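Local coordinates for protein geranyltranstransferase (IspA) (Helicobacter pylori, PDB 3LLW) that probably acts as a magnesium-dependent prenyltransferase of the FPP/GGPP synthase family, joining isoprenoid diphosphates in terpenoid biosynthesis, at residues S9-E14 with V59-V64. Sequence-based numbering, arbitrary orientation.
Sequences SFYYNE and VLCALV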
# COMPACT_ATOMS: atom_id res chain seq x y z
N SER A 9 -22.23 -19.09 18.27
CA SER A 9 -23.26 -18.06 18.39
C SER A 9 -22.61 -16.72 18.62
O SER A 9 -23.06 -15.69 18.09
CB SER A 9 -24.21 -18.39 19.55
OG SER A 9 -25.41 -17.66 19.45
N PHE A 10 -21.54 -16.73 19.43
CA PHE A 10 -20.74 -15.55 19.72
C PHE A 10 -20.04 -15.04 18.45
O PHE A 10 -19.97 -13.84 18.22
CB PHE A 10 -19.70 -15.88 20.80
CG PHE A 10 -18.68 -14.81 21.02
CD1 PHE A 10 -18.98 -13.70 21.80
CD2 PHE A 10 -17.41 -14.91 20.46
CE1 PHE A 10 -18.03 -12.70 22.01
CE2 PHE A 10 -16.46 -13.91 20.65
CZ PHE A 10 -16.77 -12.81 21.43
N TYR A 11 -19.53 -15.98 17.66
CA TYR A 11 -18.83 -15.68 16.42
C TYR A 11 -19.76 -15.07 15.37
O TYR A 11 -19.41 -14.06 14.75
CB TYR A 11 -18.13 -16.93 15.87
CG TYR A 11 -17.75 -16.83 14.41
CD1 TYR A 11 -16.84 -15.88 13.96
CD2 TYR A 11 -18.31 -17.70 13.47
CE1 TYR A 11 -16.50 -15.78 12.63
CE2 TYR A 11 -17.96 -17.62 12.14
CZ TYR A 11 -17.06 -16.65 11.72
OH TYR A 11 -16.71 -16.56 10.40
N TYR A 12 -20.94 -15.66 15.19
CA TYR A 12 -21.93 -15.13 14.24
C TYR A 12 -22.34 -13.70 14.58
O TYR A 12 -22.61 -12.89 13.69
CB TYR A 12 -23.17 -16.02 14.19
CG TYR A 12 -23.02 -17.28 13.36
CD1 TYR A 12 -22.13 -17.33 12.28
CD2 TYR A 12 -23.79 -18.41 13.63
CE1 TYR A 12 -22.00 -18.48 11.51
CE2 TYR A 12 -23.67 -19.56 12.86
CZ TYR A 12 -22.78 -19.59 11.80
OH TYR A 12 -22.65 -20.72 11.03
N ASN A 13 -22.38 -13.40 15.87
CA ASN A 13 -22.76 -12.09 16.34
C ASN A 13 -21.64 -11.06 16.12
O ASN A 13 -21.91 -9.90 15.82
CB ASN A 13 -23.20 -12.17 17.80
CG ASN A 13 -23.71 -10.87 18.33
OD1 ASN A 13 -23.28 -10.42 19.40
ND2 ASN A 13 -24.63 -10.24 17.60
N GLU A 14 -20.38 -11.50 16.28
CA GLU A 14 -19.23 -10.64 15.96
C GLU A 14 -19.13 -10.27 14.48
O GLU A 14 -18.72 -9.16 14.15
CB GLU A 14 -17.93 -11.25 16.46
CG GLU A 14 -17.80 -11.20 17.98
CD GLU A 14 -18.08 -9.81 18.54
OE1 GLU A 14 -17.45 -8.83 18.07
OE2 GLU A 14 -18.92 -9.69 19.47
N VAL A 59 -11.04 -17.49 13.08
CA VAL A 59 -9.84 -17.97 13.76
C VAL A 59 -9.68 -17.27 15.10
O VAL A 59 -9.38 -17.89 16.12
CB VAL A 59 -8.57 -17.73 12.89
CG1 VAL A 59 -7.34 -18.41 13.50
CG2 VAL A 59 -8.77 -18.27 11.51
N LEU A 60 -9.90 -15.96 15.10
CA LEU A 60 -9.67 -15.13 16.25
C LEU A 60 -10.67 -15.33 17.40
O LEU A 60 -10.25 -15.54 18.54
CB LEU A 60 -9.64 -13.68 15.79
CG LEU A 60 -9.41 -12.60 16.82
CD1 LEU A 60 -7.95 -12.56 17.25
CD2 LEU A 60 -9.80 -11.36 16.13
N CYS A 61 -11.97 -15.30 17.09
CA CYS A 61 -13.03 -15.55 18.08
C CYS A 61 -12.91 -16.92 18.75
O CYS A 61 -13.24 -17.06 19.92
CB CYS A 61 -14.42 -15.47 17.44
SG CYS A 61 -14.89 -13.85 16.89
N ALA A 62 -12.47 -17.90 17.98
CA ALA A 62 -12.21 -19.24 18.48
C ALA A 62 -11.03 -19.30 19.45
O ALA A 62 -11.07 -20.05 20.42
CB ALA A 62 -11.97 -20.16 17.33
N LEU A 63 -9.99 -18.51 19.19
CA LEU A 63 -8.71 -18.68 19.90
C LEU A 63 -8.51 -17.75 21.09
O LEU A 63 -7.74 -18.07 22.00
CB LEU A 63 -7.53 -18.58 18.93
CG LEU A 63 -7.31 -19.72 17.92
CD1 LEU A 63 -6.24 -19.30 16.92
CD2 LEU A 63 -6.94 -21.05 18.58
N VAL A 64 -9.18 -16.61 21.09
CA VAL A 64 -9.16 -15.74 22.27
C VAL A 64 -10.45 -15.93 23.07
O VAL A 64 -11.51 -16.15 22.49
CB VAL A 64 -8.85 -14.24 21.90
CG1 VAL A 64 -9.91 -13.65 21.00
CG2 VAL A 64 -8.68 -13.38 23.15
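Cys-61 reaches from helix 51-63 toward Phe-10, Tyr-11 and Glu-14 of helix 6-23. The sulfur-aromatic contacts come first. Cys-61 SG lies beside the edge of the Tyr-11 ring, near its plane, 4.1 Å from Tyr-11 CD1. The same Cys-61 SG approaches the Phe-10 ring obliquely, 60° off the ring normal, and touches Phe-10 CE2 at 4.1 Å. In both aromatic residues CG is anti to the backbone N, which turns the rings toward helix 51-63, where the thiol meets them.

Glu-14 adds a van der Waals contact. Its CB sits 4.0 Å from Cys-61 SG. Glu-14 CG lies over one face of the Phe-10 ring, offset toward the rim, 3.9 Å above the plane.

The polar groups find partners beyond the two segments. The Glu-14 carboxylate is hydrogen-bonded through OE1 to Gln-73 and Tyr-69, and Tyr-11 OH is bonded to the Lys-54 carbonyl. Tyr-69 also meets Phe-10 edge-to-face and touches Cys-61.

The segment axes come within 9.8 Å at an angle of 139°, inclined but nearer antiparallel than parallel. Tyr-11 and Cys-61 are nearest, with 6.0 Å between their CA atoms. This is buried helix-helix packing, away from the magnesium site. It joins the N-terminal helix to helix 51-63 in the mostly helical polyprenyl synthase fold.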